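Local coordinates for angiopoietin-related protein 6 (Homo sapiens, PDB 6Y43), which is probably a secreted, angiopoietin-like growth factor whose calcium-binding, fibrinogen-like globular domain is likely to mediate recognition of partner molecules, at residues A109-G115 with G130-A136; W48-R54 with K212-R218; F62-Y68 with F148-R153. The contacts are given in a common frame with arbitrary orientation. Numbering follows the deposited sequence.

Interaction 1: residues A109-G115 with G130-A136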
loop_
_atom_site.group_PDB
_atom_site.type_symbol
_atom_site.label_atom_id
_atom_site.label_comp_id
_atom_site.label_asym_id
_atom_site.label_seq_id
_atom_site.Cartn_x
_atom_site.Cartn_y
_atom_site.Cartn_z
ATOM N N ALA A 109 2.994 -13.060 6.357
ATOM C CA ALA A 109 4.113 -13.062 5.429
ATOM C C ALA A 109 4.464 -11.628 5.061
ATOM O O ALA A 109 3.653 -10.705 5.211
ATOM C CB ALA A 109 3.794 -13.897 4.182
ATOM N N ARG A 110 5.698 -11.446 4.583
ATOM C CA ARG A 110 6.210 -10.120 4.293
ATOM C C ARG A 110 6.973 -10.095 2.982
ATOM O O ARG A 110 7.700 -11.036 2.660
ATOM C CB ARG A 110 7.132 -9.637 5.428
ATOM C CG ARG A 110 6.548 -9.846 6.795
ATOM C CD ARG A 110 7.479 -9.295 7.865
ATOM N NE ARG A 110 7.019 -9.614 9.214
ATOM C CZ ARG A 110 7.742 -9.410 10.309
ATOM N NH1 ARG A 110 8.954 -8.888 10.204
ATOM N NH2 ARG A 110 7.254 -9.727 11.501
ATOM N N ALA A 111 6.832 -8.988 2.254
ATOM C CA ALA A 111 7.614 -8.710 1.058
ATOM C C ALA A 111 8.293 -7.358 1.236
ATOM O O ALA A 111 7.709 -6.436 1.823
ATOM C CB ALA A 111 6.757 -8.715 -0.199
ATOM N N HIS A 112 9.545 -7.263 0.791
ATOM C CA HIS A 112 10.322 -6.038 0.847
ATOM C C HIS A 112 10.831 -5.687 -0.544
ATOM O O HIS A 112 11.246 -6.575 -1.298
ATOM C CB HIS A 112 11.548 -6.163 1.775
ATOM C CG HIS A 112 11.256 -6.728 3.124
ATOM N ND1 HIS A 112 11.004 -8.066 3.337
ATOM C CD2 HIS A 112 11.227 -6.141 4.344
ATOM C CE1 HIS A 112 10.800 -8.272 4.629
ATOM N NE2 HIS A 112 10.923 -7.120 5.260
ATOM N N TYR A 113 10.810 -4.394 -0.871
ATOM C CA TYR A 113 11.411 -3.870 -2.096
ATOM C C TYR A 113 12.343 -2.728 -1.732
ATOM O O TYR A 113 11.927 -1.749 -1.100
ATOM C CB TYR A 113 10.348 -3.416 -3.098
ATOM C CG TYR A 113 9.439 -4.560 -3.466
ATOM C CD1 TYR A 113 8.379 -4.903 -2.648
ATOM C CD2 TYR A 113 9.691 -5.366 -4.584
ATOM C CE1 TYR A 113 7.572 -5.986 -2.947
ATOM C CE2 TYR A 113 8.875 -6.452 -4.884
ATOM C CZ TYR A 113 7.831 -6.763 -4.064
ATOM O OH TYR A 113 7.038 -7.865 -4.336
ATOM N N ASP A 114 13.615 -2.875 -2.097
ATOM C CA ASP A 114 14.641 -1.885 -1.787
ATOM C C ASP A 114 14.614 -0.833 -2.885
ATOM O O ASP A 114 15.407 -0.831 -3.817
ATOM C CB ASP A 114 16.002 -2.546 -1.656
ATOM C CG ASP A 114 16.121 -3.379 -0.389
ATOM O OD1 ASP A 114 15.209 -3.334 0.457
ATOM O OD2 ASP A 114 17.139 -4.072 -0.225
ATOM N N GLY A 115 13.663 0.072 -2.762
ATOM C CA GLY A 115 13.421 1.046 -3.795
ATOM C C GLY A 115 11.948 1.039 -4.100
ATOM O O GLY A 115 11.366 -0.006 -4.391
ATOM N N GLY A 130 12.279 -1.492 -6.017
ATOM C CA GLY A 130 13.613 -2.013 -6.188
ATOM C C GLY A 130 13.799 -3.498 -6.018
ATOM O O GLY A 130 12.841 -4.297 -6.159
ATOM N N GLN A 131 14.985 -3.920 -5.587
ATOM C CA GLN A 131 15.257 -5.343 -5.375
ATOM C C GLN A 131 14.355 -5.979 -4.327
ATOM O O GLN A 131 14.171 -5.452 -3.234
ATOM C CB GLN A 131 16.736 -5.536 -4.985
ATOM C CG GLN A 131 17.191 -6.957 -4.726
ATOM C CD GLN A 131 18.710 -7.033 -4.734
ATOM O OE1 GLN A 131 19.387 -6.286 -4.017
ATOM N NE2 GLN A 131 19.257 -7.910 -5.573
ATOM N N TYR A 132 13.857 -7.169 -4.650
ATOM C CA TYR A 132 12.942 -7.898 -3.790
ATOM C C TYR A 132 13.658 -8.801 -2.765
ATOM O O TYR A 132 14.678 -9.429 -3.062
ATOM C CB TYR A 132 11.985 -8.768 -4.625
ATOM C CG TYR A 132 11.247 -9.785 -3.780
ATOM C CD1 TYR A 132 10.080 -9.458 -3.132
ATOM C CD2 TYR A 132 11.759 -11.086 -3.596
ATOM C CE1 TYR A 132 9.437 -10.348 -2.317
ATOM C CE2 TYR A 132 11.108 -11.992 -2.789
ATOM C CZ TYR A 132 9.945 -11.615 -2.148
ATOM O OH TYR A 132 9.265 -12.471 -1.324
ATOM N N HIS A 133 13.068 -8.903 -1.569
ATOM C CA HIS A 133 13.345 -9.989 -0.626
ATOM C C HIS A 133 12.155 -10.181 0.309
ATOM O O HIS A 133 11.474 -9.215 0.654
ATOM C CB HIS A 133 14.631 -9.722 0.187
ATOM C CG HIS A 133 14.680 -8.393 0.882
ATOM N ND1 HIS A 133 14.603 -8.256 2.252
ATOM C CD2 HIS A 133 14.853 -7.144 0.395
ATOM C CE1 HIS A 133 14.700 -6.982 2.578
ATOM N NE2 HIS A 133 14.846 -6.282 1.468
ATOM N N GLY A 134 11.914 -11.420 0.730
ATOM C CA GLY A 134 10.916 -11.665 1.763
ATOM C C GLY A 134 10.344 -13.064 1.676
ATOM O O GLY A 134 10.541 -13.782 0.703
ATOM N N ASP A 135 9.588 -13.439 2.724
ATOM C CA ASP A 135 8.985 -14.765 2.735
ATOM C C ASP A 135 7.677 -14.832 1.964
ATOM O O ASP A 135 7.249 -15.930 1.601
ATOM C CB ASP A 135 8.796 -15.282 4.182
ATOM C CG ASP A 135 7.931 -14.407 5.058
ATOM O OD1 ASP A 135 7.724 -13.242 4.753
ATOM O OD2 ASP A 135 7.503 -14.909 6.118
ATOM N N ALA A 136 7.064 -13.694 1.647
ATOM C CA ALA A 136 5.775 -13.719 0.980
ATOM C C ALA A 136 5.891 -14.243 -0.444
ATOM O O ALA A 136 4.949 -14.857 -0.960
ATOM C CB ALA A 136 5.181 -12.309 0.962
HETATM O O HOH W 1 17.322 -2.117 -5.434
#
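His-133 and His-112 give up the most surface in this pairing and illustrate how a single cross-strand pair can be tied together by both main chain and side chain. The backbones exchange two hydrogen bonds, His-112 N to His-133 O at 2.7 Å and His-133 N to His-112 O at 3.0 Å. The ring of His-112 then adds a third, from its ND1 to His-133 O at 3.0 Å, so that one carbonyl serves two donors of the same residue. The two imidazoles lie on the same face of the sheet, their planes only 5° apart but slid so far that they barely overlap; what sits over the face of the His-133 ring is the CB of His-112, 3.4 Å from the ring centroid, a CH-pi contact. NE2 of His-112 is hydrogen-bonded to Glu-44. These strands, 108-118 and 127-133, form an antiparallel beta hairpin at the edge of the fibrinogen-like domain's sheet, with strand 95-102 on the inner side of 108-118. Gly-130, third in buried area, marks the end nearer the hairpin's connection: its CA lies 3.2 Å from Asp-114 O, leaving no room for a CB. Asp-114 itself, at the centre of an inverse gamma turn, receives His-133 NE2 on OD1 at 3.1 Å, a His-carboxylate bond. On the other face Tyr-113 CZ meets Tyr-132 CD1 at 3.6 Å. Past the end of strand 127-133, Asp-135 OD1 accepts from Arg-110 N at 2.7 Å, and Ala-136 N donates to Arg-110 O at 2.9 Å.

Interaction 2: residues W48-R54 with K212-R218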
loop_
_atom_site.group_PDB
_atom_site.type_symbol
_atom_site.label_atom_id
_atom_site.label_comp_id
_atom_site.label_asym_id
_atom_site.label_seq_id
_atom_site.Cartn_x
_atom_site.Cartn_y
_atom_site.Cartn_z
ATOM N N TRP A 48 7.788 2.771 10.027
ATOM C CA TRP A 48 7.105 2.474 8.774
ATOM C C TRP A 48 5.841 3.318 8.668
ATOM O O TRP A 48 4.982 3.267 9.557
ATOM C CB TRP A 48 6.736 0.993 8.689
ATOM C CG TRP A 48 7.898 0.078 8.646
ATOM C CD1 TRP A 48 8.409 -0.652 9.675
ATOM C CD2 TRP A 48 8.689 -0.242 7.491
ATOM N NE1 TRP A 48 9.478 -1.405 9.242
ATOM C CE2 TRP A 48 9.668 -1.179 7.904
ATOM C CE3 TRP A 48 8.657 0.163 6.156
ATOM C CZ2 TRP A 48 10.619 -1.693 7.031
ATOM C CZ3 TRP A 48 9.608 -0.357 5.286
ATOM C CH2 TRP A 48 10.569 -1.276 5.736
ATOM N N THR A 49 5.732 4.080 7.579
ATOM C CA THR A 49 4.520 4.830 7.264
ATOM C C THR A 49 3.563 3.928 6.495
ATOM O O THR A 49 3.894 3.467 5.400
ATOM C CB THR A 49 4.852 6.065 6.429
ATOM O OG1 THR A 49 5.791 6.871 7.141
ATOM C CG2 THR A 49 3.592 6.863 6.078
ATOM N N VAL A 50 2.383 3.676 7.063
ATOM C CA VAL A 50 1.386 2.902 6.335
ATOM C C VAL A 50 0.800 3.770 5.228
ATOM O O VAL A 50 0.304 4.871 5.488
ATOM C CB VAL A 50 0.293 2.402 7.290
ATOM C CG1 VAL A 50 -0.842 1.737 6.512
ATOM C CG2 VAL A 50 0.889 1.445 8.309
ATOM N N ILE A 51 0.808 3.248 3.994
ATOM C CA ILE A 51 0.171 3.928 2.864
ATOM C C ILE A 51 -1.077 3.221 2.361
ATOM O O ILE A 51 -1.825 3.819 1.569
ATOM C CB ILE A 51 1.146 4.154 1.692
ATOM C CG1 ILE A 51 1.567 2.835 1.033
ATOM C CG2 ILE A 51 2.374 4.894 2.178
ATOM C CD1 ILE A 51 2.256 3.022 -0.289
ATOM N N GLN A 52 -1.358 2.016 2.842
ATOM C CA GLN A 52 -2.514 1.241 2.435
ATOM C C GLN A 52 -2.744 0.205 3.511
ATOM O O GLN A 52 -1.772 -0.359 4.024
ATOM C CB GLN A 52 -2.274 0.539 1.095
ATOM C CG GLN A 52 -3.506 -0.124 0.555
ATOM C CD GLN A 52 -3.553 -1.619 0.795
ATOM O OE1 GLN A 52 -2.760 -2.170 1.563
ATOM N NE2 GLN A 52 -4.499 -2.288 0.129
ATOM N N ARG A 53 -4.006 -0.026 3.873
ATOM C CA ARG A 53 -4.299 -1.092 4.824
ATOM C C ARG A 53 -5.699 -1.626 4.598
ATOM O O ARG A 53 -6.651 -0.846 4.435
ATOM C CB ARG A 53 -4.175 -0.624 6.277
ATOM C CG ARG A 53 -4.392 -1.742 7.267
ATOM C CD ARG A 53 -3.874 -1.342 8.660
ATOM N NE ARG A 53 -4.437 -0.066 9.055
ATOM C CZ ARG A 53 -3.910 0.761 9.951
ATOM N NH1 ARG A 53 -2.788 0.459 10.575
ATOM N NH2 ARG A 53 -4.516 1.898 10.204
ATOM N N ARG A 54 -5.809 -2.950 4.603
ATOM C CA ARG A 54 -7.070 -3.678 4.576
ATOM C C ARG A 54 -7.176 -4.571 5.803
ATOM O O ARG A 54 -6.203 -5.232 6.170
ATOM C CB ARG A 54 -7.170 -4.602 3.371
ATOM C CG ARG A 54 -6.773 -4.020 2.023
ATOM C CD ARG A 54 -7.609 -2.807 1.708
ATOM N NE ARG A 54 -9.028 -3.089 1.501
ATOM C CZ ARG A 54 -9.558 -3.529 0.367
ATOM N NH1 ARG A 54 -8.785 -3.792 -0.675
ATOM N NH2 ARG A 54 -10.872 -3.711 0.258
ATOM N N LYS A 212 -5.786 -9.650 6.313
ATOM C CA LYS A 212 -5.153 -8.361 6.555
ATOM C C LYS A 212 -4.096 -8.156 5.491
ATOM O O LYS A 212 -3.410 -9.094 5.078
ATOM C CB LYS A 212 -4.536 -8.251 7.949
ATOM C CG LYS A 212 -5.432 -8.640 9.074
ATOM C CD LYS A 212 -5.155 -7.754 10.314
ATOM C CE LYS A 212 -5.841 -8.406 11.535
ATOM N NZ LYS A 212 -4.835 -8.904 12.530
ATOM N N ALA A 213 -3.991 -6.927 5.022
ATOM C CA ALA A 213 -2.943 -6.555 4.090
ATOM C C ALA A 213 -2.561 -5.112 4.359
ATOM O O ALA A 213 -3.417 -4.302 4.702
ATOM C CB ALA A 213 -3.394 -6.719 2.643
ATOM N N ALA A 214 -1.282 -4.785 4.214
ATOM C CA ALA A 214 -0.887 -3.388 4.347
ATOM C C ALA A 214 0.389 -3.145 3.565
ATOM O O ALA A 214 1.183 -4.059 3.347
ATOM C CB ALA A 214 -0.667 -2.984 5.818
ATOM N N MET A 215 0.551 -1.913 3.115
ATOM C CA MET A 215 1.716 -1.456 2.382
ATOM C C MET A 215 2.334 -0.318 3.174
ATOM O O MET A 215 1.623 0.613 3.586
ATOM C CB MET A 215 1.346 -0.981 0.978
ATOM C CG MET A 215 0.566 -2.015 0.189
ATOM S SD MET A 215 0.044 -1.452 -1.454
ATOM C CE MET A 215 1.606 -1.366 -2.345
ATOM N N LEU A 216 3.637 -0.403 3.431
ATOM C CA LEU A 216 4.286 0.574 4.306
ATOM C C LEU A 216 5.597 1.019 3.671
ATOM O O LEU A 216 6.237 0.256 2.957
ATOM C CB LEU A 216 4.535 -0.014 5.697
ATOM C CG LEU A 216 3.370 -0.808 6.332
ATOM C CD1 LEU A 216 3.347 -2.228 5.860
ATOM C CD2 LEU A 216 3.587 -0.706 7.800
ATOM N N ILE A 217 6.002 2.266 3.933
ATOM C CA ILE A 217 7.272 2.754 3.415
ATOM C C ILE A 217 8.106 3.407 4.515
ATOM O O ILE A 217 7.601 3.864 5.543
ATOM C CB ILE A 217 7.063 3.731 2.238
ATOM C CG1 ILE A 217 6.260 4.943 2.701
ATOM C CG2 ILE A 217 6.410 3.004 1.088
ATOM C CD1 ILE A 217 6.137 6.008 1.608
ATOM N N ARG A 218 9.416 3.437 4.277
ATOM C CA ARG A 218 10.407 3.972 5.186
ATOM C C ARG A 218 11.574 4.447 4.346
ATOM O O ARG A 218 11.902 3.799 3.338
ATOM C CB ARG A 218 10.852 2.895 6.177
ATOM C CG ARG A 218 11.876 3.288 7.228
ATOM C CD ARG A 218 12.031 2.134 8.217
ATOM N NE ARG A 218 12.845 1.011 7.723
ATOM C CZ ARG A 218 13.126 -0.067 8.455
ATOM N NH1 ARG A 218 12.669 -0.190 9.700
ATOM N NH2 ARG A 218 13.854 -1.045 7.939
HETATM O O HOH W 2 8.683 6.387 7.590
#
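Strands 48-54 and 212-218 run antiparallel with strong twist, their axes 4.3 Å apart at closest approach and their directions 140° apart. Regular pairing is interrupted once. Ile-51 N donates to Met-215 O at 2.8 Å, and Gln-52 N reaches Met-215 O only weakly, at 3.4 Å, so two residues face one: a classic beta bulge. The register is regular before and after it, as in Thr-49 N to Ile-217 O at 2.8 Å and Arg-54 N to Ala-213 O at 2.7 Å. On one face Val-50 CG2 packs on Leu-216 CD2 at 3.5 Å, which also lies 3.7 Å from Trp-48 CB. Ile-51, at the bulge, sets its CG1 3.8 Å from Met-215 CB and its CG2 3.9 Å from Ile-217 CG1. At one end Arg-218 lies along the Trp-48 indole, its CB over the six-membered ring and its CZ 3.3 Å from Trp-48 CZ2, while NH1 bonds the carbonyls of Glu-44 and Gly-46. The charged ends of Arg-53 and Arg-54 lead away from strand 212-218, to Gly-77 and Gly-182 respectively. Main-chain bonds, aliphatic packing and Arg-218 laid on Trp-48 thus hold the pair together in the domain's interior, while the arginines tie it to surrounding loops.

Interaction 3: residues F62-Y68 with F148-R153. With EDO (1,2-ethanediol), chain D.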
loop_
_atom_site.group_PDB
_atom_site.type_symbol
_atom_site.label_atom_id
_atom_site.label_comp_id
_atom_site.label_asym_id
_atom_site.label_seq_id
_atom_site.Cartn_x
_atom_site.Cartn_y
_atom_site.Cartn_z
ATOM N N PHE A 62 -13.446 0.301 -4.328
ATOM C CA PHE A 62 -13.891 0.474 -5.718
ATOM C C PHE A 62 -14.362 1.918 -5.885
ATOM O O PHE A 62 -15.549 2.222 -5.846
ATOM C CB PHE A 62 -14.997 -0.516 -6.060
ATOM C CG PHE A 62 -15.382 -0.511 -7.528
ATOM C CD1 PHE A 62 -14.532 -1.046 -8.454
ATOM C CD2 PHE A 62 -16.582 0.055 -7.963
ATOM C CE1 PHE A 62 -14.856 -1.065 -9.817
ATOM C CE2 PHE A 62 -16.912 0.068 -9.326
ATOM C CZ PHE A 62 -16.044 -0.498 -10.248
ATOM N N THR A 63 -13.411 2.838 -6.053
ATOM C CA THR A 63 -13.747 4.262 -5.998
ATOM C C THR A 63 -12.986 5.040 -7.068
ATOM O O THR A 63 -12.232 4.473 -7.844
ATOM C CB THR A 63 -13.487 4.838 -4.600
ATOM O OG1 THR A 63 -13.967 6.188 -4.529
ATOM C CG2 THR A 63 -12.020 4.815 -4.248
ATOM N N THR A 64 -13.182 6.363 -7.058
ATOM C CA THR A 64 -12.840 7.244 -8.175
ATOM C C THR A 64 -11.338 7.488 -8.284
ATOM O O THR A 64 -10.605 7.446 -7.294
ATOM C CB THR A 64 -13.525 8.614 -8.033
ATOM O OG1 THR A 64 -12.982 9.345 -6.928
ATOM C CG2 THR A 64 -15.034 8.473 -7.819
ATOM N N TRP A 65 -10.895 7.809 -9.506
ATOM C CA TRP A 65 -9.529 8.293 -9.696
ATOM C C TRP A 65 -9.214 9.423 -8.719
ATOM O O TRP A 65 -8.168 9.432 -8.075
ATOM C CB TRP A 65 -9.317 8.768 -11.143
ATOM C CG TRP A 65 -7.970 9.387 -11.346
ATOM C CD1 TRP A 65 -7.676 10.715 -11.346
ATOM C CD2 TRP A 65 -6.721 8.699 -11.574
ATOM N NE1 TRP A 65 -6.336 10.902 -11.547
ATOM C CE2 TRP A 65 -5.725 9.679 -11.697
ATOM C CE3 TRP A 65 -6.353 7.346 -11.686
ATOM C CZ2 TRP A 65 -4.383 9.357 -11.940
ATOM C CZ3 TRP A 65 -5.024 7.034 -11.935
ATOM C CH2 TRP A 65 -4.054 8.026 -12.042
ATOM N N GLN A 66 -10.122 10.387 -8.581
ATOM C CA GLN A 66 -9.847 11.498 -7.674
ATOM C C GLN A 66 -9.613 11.007 -6.245
ATOM O O GLN A 66 -8.781 11.561 -5.516
ATOM C CB GLN A 66 -11.000 12.497 -7.712
ATOM C CG GLN A 66 -10.820 13.707 -6.786
ATOM C CD GLN A 66 -9.518 14.460 -7.030
ATOM O OE1 GLN A 66 -9.094 14.639 -8.171
ATOM N NE2 GLN A 66 -8.880 14.898 -5.956
ATOM N N HIS A 67 -10.384 10.009 -5.807
ATOM C CA HIS A 67 -10.180 9.480 -4.456
ATOM C C HIS A 67 -8.867 8.711 -4.368
ATOM O O HIS A 67 -8.137 8.843 -3.382
ATOM C CB HIS A 67 -11.371 8.614 -4.040
ATOM C CG HIS A 67 -12.568 9.418 -3.623
ATOM N ND1 HIS A 67 -13.780 9.341 -4.272
ATOM C CD2 HIS A 67 -12.718 10.355 -2.663
ATOM C CE1 HIS A 67 -14.635 10.182 -3.713
ATOM N NE2 HIS A 67 -14.014 10.810 -2.733
ATOM N N TYR A 68 -8.520 7.931 -5.395
ATOM C CA TYR A 68 -7.215 7.277 -5.389
ATOM C C TYR A 68 -6.080 8.295 -5.404
ATOM O O TYR A 68 -5.014 8.043 -4.824
ATOM C CB TYR A 68 -7.095 6.293 -6.579
ATOM C CG TYR A 68 -7.537 4.918 -6.162
ATOM C CD1 TYR A 68 -6.705 4.115 -5.382
ATOM C CD2 TYR A 68 -8.803 4.448 -6.451
ATOM C CE1 TYR A 68 -7.112 2.878 -4.919
ATOM C CE2 TYR A 68 -9.217 3.204 -6.001
ATOM C CZ TYR A 68 -8.372 2.427 -5.218
ATOM O OH TYR A 68 -8.763 1.201 -4.750
ATOM N N PHE A 148 -0.943 3.454 -13.172
ATOM C CA PHE A 148 -2.058 3.210 -12.269
ATOM C C PHE A 148 -3.378 3.320 -13.022
ATOM O O PHE A 148 -3.659 4.339 -13.666
ATOM C CB PHE A 148 -2.023 4.204 -11.099
ATOM C CG PHE A 148 -2.782 3.736 -9.881
ATOM C CD1 PHE A 148 -2.178 2.903 -8.958
ATOM C CD2 PHE A 148 -4.062 4.172 -9.636
ATOM C CE1 PHE A 148 -2.857 2.483 -7.823
ATOM C CE2 PHE A 148 -4.740 3.759 -8.496
ATOM C CZ PHE A 148 -4.135 2.912 -7.602
ATOM N N SER A 149 -4.192 2.264 -12.935
ATOM C CA SER A 149 -5.497 2.198 -13.572
ATOM C C SER A 149 -6.625 2.199 -12.543
ATOM O O SER A 149 -6.516 1.590 -11.468
ATOM C CB SER A 149 -5.653 0.920 -14.427
ATOM O OG SER A 149 -4.898 0.938 -15.619
ATOM N N THR A 150 -7.741 2.839 -12.916
ATOM C CA THR A 150 -9.029 2.654 -12.248
ATOM C C THR A 150 -10.073 2.302 -13.311
ATOM O O THR A 150 -9.786 2.300 -14.504
ATOM C CB THR A 150 -9.446 3.900 -11.460
ATOM O OG1 THR A 150 -9.529 5.029 -12.339
ATOM C CG2 THR A 150 -8.465 4.198 -10.335
ATOM N N VAL A 151 -11.316 2.028 -12.900
ATOM C CA VAL A 151 -12.268 1.482 -13.875
ATOM C C VAL A 151 -12.517 2.426 -15.068
ATOM O O VAL A 151 -12.678 1.965 -16.211
ATOM C CB VAL A 151 -13.574 1.081 -13.156
ATOM C CG1 VAL A 151 -14.319 2.299 -12.667
ATOM C CG2 VAL A 151 -14.450 0.256 -14.098
ATOM N N ASP A 152 -12.470 3.735 -14.859
ATOM C CA ASP A 152 -12.684 4.653 -15.981
ATOM C C ASP A 152 -11.383 5.065 -16.660
ATOM O O ASP A 152 -11.423 5.790 -17.673
ATOM C CB ASP A 152 -13.492 5.888 -15.535
ATOM C CG ASP A 152 -12.705 6.882 -14.676
ATOM O OD1 ASP A 152 -11.522 6.667 -14.345
ATOM O OD2 ASP A 152 -13.312 7.927 -14.332
ATOM N N ARG A 153 -10.236 4.575 -16.153
ATOM C CA ARG A 153 -8.916 4.897 -16.681
ATOM C C ARG A 153 -8.195 3.568 -16.872
ATOM O O ARG A 153 -7.321 3.183 -16.084
ATOM C CB ARG A 153 -8.173 5.820 -15.778
ATOM C CG ARG A 153 -8.553 7.297 -15.982
ATOM C CD ARG A 153 -8.124 8.008 -14.765
ATOM N NE ARG A 153 -8.264 9.463 -14.733
ATOM C CZ ARG A 153 -9.402 10.108 -14.513
ATOM N NH1 ARG A 153 -10.556 9.454 -14.418
ATOM N NH2 ARG A 153 -9.384 11.426 -14.411
HETATM C C1 EDO D . -11.690 1.260 -9.091
HETATM O O1 EDO D . -10.922 1.010 -10.274
HETATM C C2 EDO D . -12.992 1.966 -9.480
HETATM O O2 EDO D . -12.661 3.226 -10.090
#
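Trp-65 spreads its indole beneath the guanidinium of Arg-153, which lies flat on it: the planes differ by 3°, the centres are 3.9 Å apart, and Arg-153 NE comes within 3.4 Å of Trp-65 CG. The charge sits off-centre over the five-membered ring, a cation-pi contact, and the same guanidinium is held in place by a salt bridge from Arg-153 NH1 to Asp-152 OD1 at 3.0 Å. Burying the most surface of any residue here, the tryptophan also brings its edge to the opposing loop, with CZ3 3.5 Å from Phe-148 O and 3.8 Å from Phe-148 CD2. Its NE1 is bonded to Glu-121. One helical turn on, Tyr-68 CD1 meets Phe-148 CZ at 3.6 Å and Tyr-68 CD2 touches Thr-150 CG2 at 3.9 Å; the tyrosine hydroxyl is bonded to Phe-61 and Gly-169. Thr-64 is the N-cap of the helix, its OG1 accepting from His-67 N at 2.9 Å. Across from it, residues 150-153 form a type I turn, closed by Arg-153 N to Thr-150 O at 2.8 Å. A 1,2-ethanediol, probably from the crystallisation liquor, sits between the two segments, its O2 donating to Thr-63 O at 2.6 Å and its O1 accepting a weak bond from Val-151 N at 2.8 Å. The Trp-65/Arg-153 stack and the packing of Tyr-68 join helix 65-70 to the loop leading into the calcium site of the fibrinogen-like domain, where Asp-154, Asp-156, Tyr-158 and Gly-160 bind the metal just after this turn.

How the interactions relate
The three contacts illustrate nested closure within one fibrinogen-like domain. Interaction 2 joins strands far apart in sequence, near the chain's centre, and encloses both others. Interaction 3 lies within that loop, following strand 48-54 directly through helix 65-70, and interaction 1 is nested inside interaction 3 in turn. Interactions 1 and 2 share the antiparallel sheet, their centres about 13 Å apart, with strand 95-102 between strands 108-118 and 212-219. Interaction 3 is formed by a helix and a loop; its centre is about 19 Å from that of interaction 2 and 26 Å from that of interaction 1. The hairpin thus extends the sheet on one side of the chain's centre, while interaction 3 lies on the other, beside the calcium-site loop.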